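Glutamine synthetase (Helicobacter pylori, PDB 5ZLI) is a bacterial type I-beta glutamine synthetase whose chain, a beta-grasp domain joined to a larger catalytic domain, assembles into a twelve-subunit particle. Local coordinates at residues D28-F31 against T37-H40; E289-G294 against S301-H306; Q421-H424 against R428-E431; D201-I206 against V220-A225. All coordinates share one frame; numbering follows the deposited sequence.

Interaction 1 (D28-F31 against T37-H40)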
loop_
_atom_site.group_PDB
_atom_site.type_symbol
_atom_site.label_atom_id
_atom_site.label_comp_id
_atom_site.label_asym_id
_atom_site.label_seq_id
_atom_site.Cartn_x
_atom_site.Cartn_y
_atom_site.Cartn_z
ATOM N N ASP B 28 -28.477 38.582 15.609
ATOM C CA ASP B 28 -28.678 37.627 14.527
ATOM C C ASP B 28 -30.166 37.682 14.174
ATOM O O ASP B 28 -31.001 37.019 14.791
ATOM C CB ASP B 28 -28.228 36.216 14.967
ATOM C CG ASP B 28 -27.830 35.318 13.791
ATOM O OD1 ASP B 28 -27.520 35.863 12.702
ATOM O OD2 ASP B 28 -27.799 34.071 13.966
ATOM N N PHE B 29 -30.504 38.503 13.184
ATOM C CA PHE B 29 -31.897 38.640 12.783
ATOM C C PHE B 29 -32.249 37.431 11.950
ATOM O O PHE B 29 -31.663 37.230 10.884
ATOM C CB PHE B 29 -32.118 39.912 11.978
ATOM C CG PHE B 29 -31.731 41.144 12.702
ATOM C CD1 PHE B 29 -32.375 41.484 13.867
ATOM C CD2 PHE B 29 -30.764 41.985 12.212
ATOM C CE1 PHE B 29 -32.036 42.635 14.575
ATOM C CE2 PHE B 29 -30.423 43.143 12.901
ATOM C CZ PHE B 29 -31.056 43.469 14.090
ATOM N N ARG B 30 -33.231 36.658 12.387
ATOM C CA ARG B 30 -33.567 35.441 11.675
ATOM C C ARG B 30 -34.987 35.482 11.129
ATOM O O ARG B 30 -35.893 36.071 11.735
ATOM C CB ARG B 30 -33.357 34.249 12.553
ATOM C CG ARG B 30 -31.918 34.108 12.866
ATOM C CD ARG B 30 -31.583 32.713 13.277
ATOM N NE ARG B 30 -30.186 32.674 13.649
ATOM C CZ ARG B 30 -29.636 31.662 14.285
ATOM N NH1 ARG B 30 -30.401 30.634 14.614
ATOM N NH2 ARG B 30 -28.341 31.693 14.601
ATOM N N PHE B 31 -35.154 34.885 9.951
ATOM C CA PHE B 31 -36.400 34.965 9.213
ATOM C C PHE B 31 -36.508 33.731 8.338
ATOM O O PHE B 31 -35.501 33.126 7.976
ATOM C CB PHE B 31 -36.500 36.246 8.369
ATOM C CG PHE B 31 -35.440 36.375 7.301
ATOM C CD1 PHE B 31 -34.175 36.856 7.610
ATOM C CD2 PHE B 31 -35.711 36.030 5.978
ATOM C CE1 PHE B 31 -33.192 36.990 6.614
ATOM C CE2 PHE B 31 -34.718 36.161 4.963
ATOM C CZ PHE B 31 -33.470 36.642 5.279
ATOM N N THR B 37 -36.595 27.323 5.334
ATOM C CA THR B 37 -35.231 27.548 5.745
ATOM C C THR B 37 -35.149 28.743 6.663
ATOM O O THR B 37 -35.667 29.815 6.351
ATOM C CB THR B 37 -34.347 27.764 4.537
ATOM O OG1 THR B 37 -34.349 26.570 3.753
ATOM C CG2 THR B 37 -32.929 28.114 5.000
ATOM N N TRP B 38 -34.469 28.577 7.772
ATOM C CA TRP B 38 -34.219 29.694 8.641
ATOM C C TRP B 38 -32.980 30.413 8.108
ATOM O O TRP B 38 -31.942 29.786 7.856
ATOM C CB TRP B 38 -34.044 29.194 10.071
ATOM C CG TRP B 38 -34.581 30.093 11.100
ATOM C CD1 TRP B 38 -35.375 31.178 10.917
ATOM C CD2 TRP B 38 -34.359 29.988 12.500
ATOM N NE1 TRP B 38 -35.654 31.776 12.127
ATOM C CE2 TRP B 38 -35.050 31.053 13.115
ATOM C CE3 TRP B 38 -33.641 29.096 13.296
ATOM C CZ2 TRP B 38 -35.048 31.247 14.474
ATOM C CZ3 TRP B 38 -33.638 29.289 14.639
ATOM C CH2 TRP B 38 -34.339 30.359 15.225
ATOM N N ASN B 39 -33.093 31.726 7.928
ATOM C CA ASN B 39 -32.020 32.538 7.380
ATOM C C ASN B 39 -31.619 33.587 8.404
ATOM O O ASN B 39 -32.376 33.878 9.329
ATOM C CB ASN B 39 -32.424 33.198 6.062
ATOM C CG ASN B 39 -32.686 32.198 4.968
ATOM O OD1 ASN B 39 -31.817 31.943 4.153
ATOM N ND2 ASN B 39 -33.891 31.630 4.932
ATOM N N HIS B 40 -30.376 34.073 8.312
ATOM C CA HIS B 40 -29.925 35.076 9.273
ATOM C C HIS B 40 -28.991 36.094 8.630
ATOM O O HIS B 40 -28.407 35.878 7.561
ATOM C CB HIS B 40 -29.239 34.447 10.493
ATOM C CG HIS B 40 -27.884 33.874 10.213
ATOM N ND1 HIS B 40 -26.774 34.189 10.967
ATOM C CD2 HIS B 40 -27.458 33.018 9.258
ATOM C CE1 HIS B 40 -25.724 33.543 10.495
ATOM N NE2 HIS B 40 -26.111 32.828 9.456
#
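Asp28 OD2 takes both NE and NH2 of Arg30, side-on, while OD1 of the same carboxylate turns to His40 across the hairpin. Arg30 NH2 lies 2.5 Å from Asp28 OD2 in a salt bridge. Asp28 OD1 offers its syn lone pair to His40 ND1, 2.5 Å away and in the plane of the imidazole, while carboxylate and ring stand 87° apart. These strands, 26-32 and 38-44, form an antiparallel hairpin of the beta-grasp domain. Phe31 and Asn39 make its hydrogen-bonded pair (Phe31 N to Asn39 O 3.0 Å, Asn39 N to Phe31 O 2.8 Å), and Asn39 CB rests over one face of the Phe31 ring. With Arg30 extended from CG to NE, its CD settles 3.8 Å from the centroid of the six-membered ring of Trp38. The guanidinium stands on edge above that face, a cation-pi contact. Asn39 OD1 accepts from Met191 N of the second subunit, and Arg30 NH2 also meets Asp87. Two bonds to one oxygen near the guanidinium plane, with the indole against the side chain, probably restrain the Arg30 head, and its charge is probably shared between the carboxylates of Asp28 and Asp87.

Interaction 2 (E289-G294 against S301-H306)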
loop_
_atom_site.group_PDB
_atom_site.type_symbol
_atom_site.label_atom_id
_atom_site.label_comp_id
_atom_site.label_asym_id
_atom_site.label_seq_id
_atom_site.Cartn_x
_atom_site.Cartn_y
_atom_site.Cartn_z
ATOM N N GLU B 289 -61.806 28.929 28.173
ATOM C CA GLU B 289 -62.514 27.662 28.111
ATOM C C GLU B 289 -61.978 26.898 26.910
ATOM O O GLU B 289 -61.580 27.505 25.912
ATOM C CB GLU B 289 -64.045 27.866 28.012
ATOM C CG GLU B 289 -64.594 28.529 26.718
ATOM C CD GLU B 289 -65.611 29.669 26.980
ATOM O OE1 GLU B 289 -65.723 30.136 28.144
ATOM O OE2 GLU B 289 -66.288 30.117 26.016
ATOM N N ASN B 290 -61.918 25.576 27.007
ATOM C CA ASN B 290 -61.356 24.789 25.925
ATOM C C ASN B 290 -62.510 24.323 25.057
ATOM O O ASN B 290 -63.183 23.345 25.386
ATOM C CB ASN B 290 -60.546 23.621 26.472
ATOM C CG ASN B 290 -59.867 22.821 25.378
ATOM O OD1 ASN B 290 -60.271 22.860 24.216
ATOM N ND2 ASN B 290 -58.800 22.116 25.738
ATOM N N LEU B 291 -62.650 24.932 23.882
ATOM C CA LEU B 291 -63.818 24.638 23.070
ATOM C C LEU B 291 -63.797 23.234 22.481
ATOM O O LEU B 291 -64.823 22.789 21.951
ATOM C CB LEU B 291 -63.976 25.662 21.941
ATOM C CG LEU B 291 -64.538 27.058 22.225
ATOM C CD1 LEU B 291 -63.722 27.760 23.253
ATOM C CD2 LEU B 291 -64.612 27.861 20.965
ATOM N N PHE B 292 -62.688 22.510 22.596
ATOM C CA PHE B 292 -62.626 21.179 22.016
ATOM C C PHE B 292 -63.204 20.133 22.938
ATOM O O PHE B 292 -63.625 19.076 22.473
ATOM C CB PHE B 292 -61.182 20.818 21.681
ATOM C CG PHE B 292 -60.780 21.209 20.300
ATOM C CD1 PHE B 292 -61.301 22.354 19.716
ATOM C CD2 PHE B 292 -59.902 20.427 19.572
ATOM C CE1 PHE B 292 -60.954 22.722 18.432
ATOM C CE2 PHE B 292 -59.540 20.793 18.282
ATOM C CZ PHE B 292 -60.070 21.952 17.715
ATOM N N SER B 293 -63.254 20.418 24.225
ATOM C CA SER B 293 -63.814 19.505 25.204
ATOM C C SER B 293 -65.326 19.672 25.296
ATOM O O SER B 293 -65.836 20.785 25.445
ATOM C CB SER B 293 -63.169 19.761 26.555
ATOM O OG SER B 293 -63.495 21.064 26.980
ATOM N N GLY B 294 -66.026 18.559 25.250
ATOM C CA GLY B 294 -67.456 18.558 25.400
ATOM C C GLY B 294 -67.864 17.135 25.650
ATOM O O GLY B 294 -67.030 16.301 26.017
ATOM N N SER B 301 -66.005 18.282 21.798
ATOM C CA SER B 301 -67.217 19.041 21.558
ATOM C C SER B 301 -67.649 18.977 20.097
ATOM O O SER B 301 -66.872 18.647 19.196
ATOM C CB SER B 301 -67.019 20.489 22.016
ATOM O OG SER B 301 -65.864 21.082 21.445
ATOM N N GLU B 302 -68.937 19.262 19.879
ATOM C CA GLU B 302 -69.436 19.509 18.525
ATOM C C GLU B 302 -68.528 20.500 17.800
ATOM O O GLU B 302 -68.165 20.296 16.640
ATOM C CB GLU B 302 -70.890 20.016 18.606
ATOM C CG GLU B 302 -71.433 20.769 17.388
ATOM C CD GLU B 302 -72.709 21.586 17.704
ATOM O OE1 GLU B 302 -73.293 21.397 18.802
ATOM O OE2 GLU B 302 -73.126 22.419 16.853
ATOM N N PHE B 303 -68.111 21.552 18.504
ATOM C CA PHE B 303 -67.192 22.531 17.939
ATOM C C PHE B 303 -65.922 21.859 17.424
ATOM O O PHE B 303 -65.475 22.128 16.301
ATOM C CB PHE B 303 -66.872 23.576 19.009
ATOM C CG PHE B 303 -65.964 24.669 18.545
ATOM C CD1 PHE B 303 -66.467 25.753 17.845
ATOM C CD2 PHE B 303 -64.610 24.625 18.807
ATOM C CE1 PHE B 303 -65.632 26.778 17.412
ATOM C CE2 PHE B 303 -63.766 25.644 18.374
ATOM C CZ PHE B 303 -64.286 26.720 17.673
ATOM N N ALA B 304 -65.320 20.987 18.243
ATOM C CA ALA B 304 -64.113 20.261 17.835
ATOM C C ALA B 304 -64.386 19.291 16.693
ATOM O O ALA B 304 -63.556 19.143 15.791
ATOM C CB ALA B 304 -63.501 19.521 19.019
ATOM N N LEU B 305 -65.512 18.579 16.733
ATOM C CA LEU B 305 -65.770 17.608 15.673
ATOM C C LEU B 305 -66.041 18.288 14.343
ATOM O O LEU B 305 -65.712 17.732 13.288
ATOM C CB LEU B 305 -66.957 16.718 16.025
ATOM C CG LEU B 305 -66.666 15.552 16.942
ATOM C CD1 LEU B 305 -67.948 15.152 17.617
ATOM C CD2 LEU B 305 -66.102 14.427 16.111
ATOM N N HIS B 306 -66.648 19.477 14.376
ATOM C CA HIS B 306 -66.785 20.270 13.164
ATOM C C HIS B 306 -65.423 20.778 12.707
ATOM O O HIS B 306 -65.110 20.744 11.510
ATOM C CB HIS B 306 -67.784 21.410 13.396
ATOM C CG HIS B 306 -69.215 20.956 13.477
ATOM N ND1 HIS B 306 -69.722 19.933 12.702
ATOM C CD2 HIS B 306 -70.236 21.371 14.262
ATOM C CE1 HIS B 306 -70.994 19.744 13.001
ATOM N NE2 HIS B 306 -71.328 20.602 13.948
#
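Leu291 and Phe303 pair a type I beta turn, Asn290 to Ser293, with the first turn of helix 302-313. In the catalytic domain this turn follows the short strand 289-290, which pairs with strand 278-286. Starting at Leu291 CB, the side chain meets the rim of the phenyl ring at once, CB lying 3.4 Å from Phe303 CD2. Leu291 CG sits a little higher, 4.2 Å from Phe303 CE2. At the tip, Leu291 CD2 comes down over the ring face, displaced from its centre toward the rim, and lies 3.5 Å from Phe303 CZ in a CH-pi contact. Phe303 presents that face because its CG stands anti to the backbone N (chi1 -178°), which carries the ring out from the helix over the turn. Next along the turn, Phe292 makes the reverse arrangement: here the aromatic ring belongs to the turn and the methyl to the helix. Ala304 CB lies over one face of the Phe292 ring, 3.4 Å from Phe292 CG. The edge of that ring is turned to Phe303, while Phe307 meets Phe292 edge-to-face and Phe366 also packs against it. Between the backbones, Ser301 N donates to Phe292 O at 2.6 Å. Ser301 is the N-cap residue, accepting from Ala304 N, although the position of its OG is doubtful. The turn is itself braced by Asn290, whose OD1 accepts from Phe292 N at 2.9 Å in an Asx turn and whose ND2 reaches Ala364 O. Asn290 O takes both the N and the OG of Ser293, and Ser293 OG lies in the carbonyl plane, 2.8 Å from Asn290 O.

Interaction 3 (Q421-H424 against R428-E431)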
loop_
_atom_site.group_PDB
_atom_site.type_symbol
_atom_site.label_atom_id
_atom_site.label_comp_id
_atom_site.label_asym_id
_atom_site.label_seq_id
_atom_site.Cartn_x
_atom_site.Cartn_y
_atom_site.Cartn_z
ATOM N N GLN B 421 -58.437 8.397 1.201
ATOM C CA GLN B 421 -57.048 8.175 1.567
ATOM C C GLN B 421 -56.221 9.431 1.292
ATOM O O GLN B 421 -56.651 10.345 0.590
ATOM C CB GLN B 421 -56.497 6.972 0.784
ATOM C CG GLN B 421 -56.403 7.261 -0.743
ATOM C CD GLN B 421 -55.956 6.080 -1.627
ATOM O OE1 GLN B 421 -55.503 5.041 -1.148
ATOM N NE2 GLN B 421 -56.106 6.253 -2.933
ATOM N N MET B 422 -55.018 9.466 1.865
ATOM C CA MET B 422 -54.079 10.557 1.628
ATOM C C MET B 422 -53.592 10.552 0.165
ATOM O O MET B 422 -53.595 9.511 -0.509
ATOM C CB MET B 422 -52.892 10.425 2.583
ATOM C CG MET B 422 -53.026 11.005 4.015
ATOM S SD MET B 422 -52.632 12.765 4.191
ATOM C CE MET B 422 -54.072 13.554 3.496
ATOM N N PRO B 423 -53.243 11.713 -0.380
ATOM C CA PRO B 423 -52.652 11.736 -1.724
ATOM C C PRO B 423 -51.277 11.092 -1.748
ATOM O O PRO B 423 -50.516 11.125 -0.774
ATOM C CB PRO B 423 -52.578 13.226 -2.063
ATOM C CG PRO B 423 -52.700 13.922 -0.770
ATOM C CD PRO B 423 -53.458 13.063 0.160
ATOM N N HIS B 424 -50.972 10.470 -2.875
ATOM C CA HIS B 424 -49.753 9.684 -2.935
ATOM C C HIS B 424 -48.531 10.486 -3.328
ATOM O O HIS B 424 -47.413 10.109 -2.974
ATOM C CB HIS B 424 -49.905 8.561 -3.941
ATOM C CG HIS B 424 -50.827 7.482 -3.510
ATOM N ND1 HIS B 424 -52.077 7.316 -4.066
ATOM C CD2 HIS B 424 -50.642 6.441 -2.670
ATOM C CE1 HIS B 424 -52.651 6.253 -3.532
ATOM N NE2 HIS B 424 -51.797 5.698 -2.688
ATOM N N ARG B 428 -50.139 15.443 -6.864
ATOM C CA ARG B 428 -51.580 15.366 -6.707
ATOM C C ARG B 428 -52.030 16.270 -5.563
ATOM O O ARG B 428 -53.055 16.941 -5.696
ATOM C CB ARG B 428 -52.025 13.905 -6.534
ATOM C CG ARG B 428 -53.314 13.562 -7.327
ATOM C CD ARG B 428 -53.630 12.073 -7.338
ATOM N NE ARG B 428 -53.679 11.476 -5.997
ATOM C CZ ARG B 428 -53.785 10.171 -5.773
ATOM N NH1 ARG B 428 -53.832 9.685 -4.538
ATOM N NH2 ARG B 428 -53.836 9.353 -6.813
ATOM N N SER B 429 -51.227 16.376 -4.489
ATOM C CA SER B 429 -51.554 17.258 -3.371
ATOM C C SER B 429 -51.647 18.713 -3.799
ATOM O O SER B 429 -52.534 19.442 -3.345
ATOM C CB SER B 429 -50.495 17.132 -2.294
ATOM O OG SER B 429 -50.618 15.892 -1.663
ATOM N N LEU B 430 -50.763 19.150 -4.699
ATOM C CA LEU B 430 -50.849 20.532 -5.145
ATOM C C LEU B 430 -52.064 20.719 -6.031
ATOM O O LEU B 430 -52.798 21.705 -5.884
ATOM C CB LEU B 430 -49.577 20.951 -5.869
ATOM C CG LEU B 430 -48.392 21.048 -4.909
ATOM C CD1 LEU B 430 -47.066 21.177 -5.642
ATOM C CD2 LEU B 430 -48.595 22.230 -3.986
ATOM N N GLU B 431 -52.303 19.769 -6.936
ATOM C CA GLU B 431 -53.544 19.755 -7.697
ATOM C C GLU B 431 -54.765 19.829 -6.762
ATOM O O GLU B 431 -55.643 20.681 -6.929
ATOM C CB GLU B 431 -53.539 18.503 -8.579
ATOM C CG GLU B 431 -52.604 18.657 -9.789
ATOM C CD GLU B 431 -52.254 17.340 -10.496
ATOM O OE1 GLU B 431 -52.770 16.255 -10.113
ATOM O OE2 GLU B 431 -51.447 17.406 -11.452
#
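Pro423 and Ser429 make the close-packed half of this contact: CB and CG of Pro423 lie against the serine hydroxyl, with Pro423 CG 3.0 Å and Pro423 CB 3.3 Å from Ser429 OG. Both residues are buried, and Ala319 of helix 315-322 touches each of them. Ser429 OG is hydrogen-bonded to Tyr329 OH and to Thr425 O, one turn earlier. The geometry is that of a loop of the catalytic domain folding back on the helix it leads into: residues 421-424 come just before helix 426-434, and Arg428 in its first turn reaches back over them. On the more open side the packing is looser. Arg428 bends at chi3 (53°), bringing its guanidinium back to lie alongside His424, the two planes 66° apart. Arg428 NH1 is 3.0 Å from His424 ND1, but the N-H points poorly at the acceptor (123°), and the hydrogen bond is weak. His424 CB lies over a guanidinium face, whereas Pro423 CA, 3.7 Å from Arg428 NH1, and the Met422 carbonyl oxygen sit at its edge. Gln421 NE2 comes no nearer than 4.4 Å to Arg428 NH1. The firmer partner of the arginine is on a neighbouring chain, where Glu431 OE1 of the third subunit forms a salt bridge with Arg428 NH2, and Glu467 of that subunit packs against His424.

Interaction 4 (D201-I206 against V220-A225)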
loop_
_atom_site.group_PDB
_atom_site.type_symbol
_atom_site.label_atom_id
_atom_site.label_comp_id
_atom_site.label_asym_id
_atom_site.label_seq_id
_atom_site.Cartn_x
_atom_site.Cartn_y
_atom_site.Cartn_z
ATOM N N ASP B 201 -27.006 10.639 25.859
ATOM C CA ASP B 201 -26.353 11.885 26.269
ATOM C C ASP B 201 -26.508 12.969 25.220
ATOM O O ASP B 201 -26.423 14.160 25.530
ATOM C CB ASP B 201 -24.871 11.654 26.561
ATOM C CG ASP B 201 -24.655 10.811 27.807
ATOM O OD1 ASP B 201 -25.634 10.616 28.578
ATOM O OD2 ASP B 201 -23.513 10.349 28.019
ATOM N N ILE B 202 -26.663 12.564 23.968
ATOM C CA ILE B 202 -26.914 13.515 22.902
ATOM C C ILE B 202 -28.323 14.082 23.041
ATOM O O ILE B 202 -28.539 15.297 22.965
ATOM C CB ILE B 202 -26.702 12.808 21.556
ATOM C CG1 ILE B 202 -25.255 12.954 21.071
ATOM C CG2 ILE B 202 -27.653 13.351 20.506
ATOM C CD1 ILE B 202 -24.926 14.261 20.415
ATOM N N ARG B 203 -29.306 13.207 23.275
ATOM C CA ARG B 203 -30.676 13.666 23.463
ATOM C C ARG B 203 -30.775 14.517 24.713
ATOM O O ARG B 203 -31.368 15.603 24.708
ATOM C CB ARG B 203 -31.626 12.456 23.514
ATOM C CG ARG B 203 -31.709 11.722 22.145
ATOM C CD ARG B 203 -32.828 10.691 22.019
ATOM N NE ARG B 203 -32.926 9.828 23.186
ATOM C CZ ARG B 203 -32.486 8.572 23.240
ATOM N NH1 ARG B 203 -31.973 7.997 22.170
ATOM N NH2 ARG B 203 -32.607 7.873 24.357
ATOM N N THR B 204 -30.118 14.077 25.768
ATOM C CA THR B 204 -30.085 14.855 26.990
ATOM C C THR B 204 -29.420 16.212 26.776
ATOM O O THR B 204 -29.829 17.210 27.386
ATOM C CB THR B 204 -29.372 14.044 28.062
ATOM O OG1 THR B 204 -30.197 12.925 28.416
ATOM C CG2 THR B 204 -29.145 14.865 29.258
ATOM N N GLU B 205 -28.377 16.272 25.941
ATOM C CA GLU B 205 -27.705 17.550 25.693
ATOM C C GLU B 205 -28.556 18.481 24.836
ATOM O O GLU B 205 -28.437 19.706 24.940
ATOM C CB GLU B 205 -26.340 17.319 25.050
ATOM C CG GLU B 205 -25.595 18.587 24.590
ATOM C CD GLU B 205 -24.211 18.249 24.003
ATOM O OE1 GLU B 205 -23.939 17.030 23.826
ATOM O OE2 GLU B 205 -23.410 19.181 23.702
ATOM N N ILE B 206 -29.382 17.922 23.955
ATOM C CA ILE B 206 -30.318 18.733 23.174
ATOM C C ILE B 206 -31.307 19.469 24.082
ATOM O O ILE B 206 -31.384 20.701 24.082
ATOM C CB ILE B 206 -31.026 17.845 22.137
ATOM C CG1 ILE B 206 -30.007 17.532 21.025
ATOM C CG2 ILE B 206 -32.289 18.469 21.627
ATOM C CD1 ILE B 206 -30.378 16.452 20.049
ATOM N N VAL B 220 -38.329 12.941 26.441
ATOM C CA VAL B 220 -37.274 12.708 25.464
ATOM C C VAL B 220 -36.938 11.223 25.433
ATOM O O VAL B 220 -36.487 10.654 26.438
ATOM C CB VAL B 220 -36.051 13.589 25.763
ATOM C CG1 VAL B 220 -35.487 13.266 27.091
ATOM C CG2 VAL B 220 -35.002 13.412 24.705
ATOM N N HIS B 221 -37.097 10.593 24.262
ATOM C CA HIS B 221 -36.855 9.163 24.139
ATOM C C HIS B 221 -36.203 8.904 22.806
ATOM O O HIS B 221 -36.269 9.722 21.895
ATOM C CB HIS B 221 -38.161 8.308 24.249
ATOM C CG HIS B 221 -39.244 8.646 23.249
ATOM N ND1 HIS B 221 -39.321 8.068 21.995
ATOM C CD2 HIS B 221 -40.272 9.533 23.305
ATOM C CE1 HIS B 221 -40.357 8.563 21.337
ATOM N NE2 HIS B 221 -40.944 9.463 22.104
ATOM N N HIS B 222 -35.533 7.771 22.717
ATOM C CA HIS B 222 -35.273 7.200 21.407
ATOM C C HIS B 222 -36.600 6.926 20.686
ATOM O O HIS B 222 -37.628 6.663 21.310
ATOM C CB HIS B 222 -34.486 5.906 21.569
ATOM C CG HIS B 222 -33.585 5.593 20.419
ATOM N ND1 HIS B 222 -32.231 5.844 20.442
ATOM C CD2 HIS B 222 -33.851 5.074 19.197
ATOM C CE1 HIS B 222 -31.695 5.471 19.293
ATOM N NE2 HIS B 222 -32.658 5.002 18.521
ATOM N N GLU B 223 -36.587 6.970 19.356
ATOM C CA GLU B 223 -37.780 6.599 18.589
ATOM C C GLU B 223 -37.617 5.251 17.886
ATOM O O GLU B 223 -36.601 4.576 18.034
ATOM C CB GLU B 223 -38.120 7.699 17.590
ATOM C CG GLU B 223 -39.406 8.459 17.903
ATOM C CD GLU B 223 -40.649 7.569 17.779
ATOM O OE1 GLU B 223 -41.526 7.621 18.677
ATOM O OE2 GLU B 223 -40.772 6.851 16.741
ATOM N N VAL B 224 -38.613 4.900 17.059
ATOM C CA VAL B 224 -38.765 3.530 16.550
ATOM C C VAL B 224 -37.691 3.183 15.509
ATOM O O VAL B 224 -37.201 2.050 15.462
ATOM C CB VAL B 224 -40.180 3.309 15.980
ATOM C CG1 VAL B 224 -40.231 2.015 15.196
ATOM C CG2 VAL B 224 -41.205 3.323 17.082
ATOM N N ALA B 225 -37.384 4.102 14.601
ATOM C CA ALA B 225 -36.336 3.848 13.619
ATOM C C ALA B 225 -34.951 3.941 14.270
ATOM O O ALA B 225 -34.791 4.400 15.401
ATOM C CB ALA B 225 -36.430 4.827 12.461
#
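Val220 opens the contact by laying its CG2 methyl 3.7 Å from Arg203 CB, at the foot of the arginine side chain and also at the edge of its guanidinium, near the plane. At His221 it is the backbone that matters: Arg203 bends at chi3 (-45°), bringing the flat head down over the peptide link, so that Arg203 NE is 3.4 Å from His221 C. The His221 ring leaves from the other side of the strand, where it meets Tyr190 edge-to-face. His222 continues the same surface, its backbone N lying under the middle of the guanidinium, 3.2 Å from Arg203 CZ. Its imidazole stands nearly square to that plane (87°) and turns an edge toward Arg203 NH1. Asp197 settles the polar ends, since its OD1 bonds both Arg203 NH1 and His222 ND1, while His222 NE2 reaches Gln226 O. Arginine and histidine are thus fixed through a shared carboxylate. Beyond the strand, Glu223 folds its side chain back so that Glu223 OE2 accepts from Val224 N at 2.9 Å. Its other oxygen lies near Glu141 and Glu230, a cluster of carboxylates consistent with an active-site wall in this family. Ala225 N then bonds Gln228 OE1. Helix 200-212 runs roughly antiparallel to the strand, 8.9 Å away between segment axes, and Ile206 packs toward helix 238-258. Strand 217-222 pairs with 228-237 in the large sheet of the catalytic domain, which continues at Val220 into a strand of the fourth subunit.

Overall arrangement
The four contacts follow one another along the chain without touching, yet subunit assembly brings two of them together. Interactions 1 and 4 are 26 Å apart between centres within one chain, but across subunit boundaries their surfaces meet: His40 makes a weak bond to Asp197 of the second subunit, and Arg203 packs on His40 of the fourth. This is consistent with the active sites of this family, which form between the beta-grasp domain of one subunit and the catalytic domain of the next. Interactions 2 and 4 reach the same large sheet, their centres 34 Å apart. Interaction 3 lies across the chain's centre from interaction 1, 31 Å between centres, and faces the third subunit. No other chain of the assembly touches interaction 2.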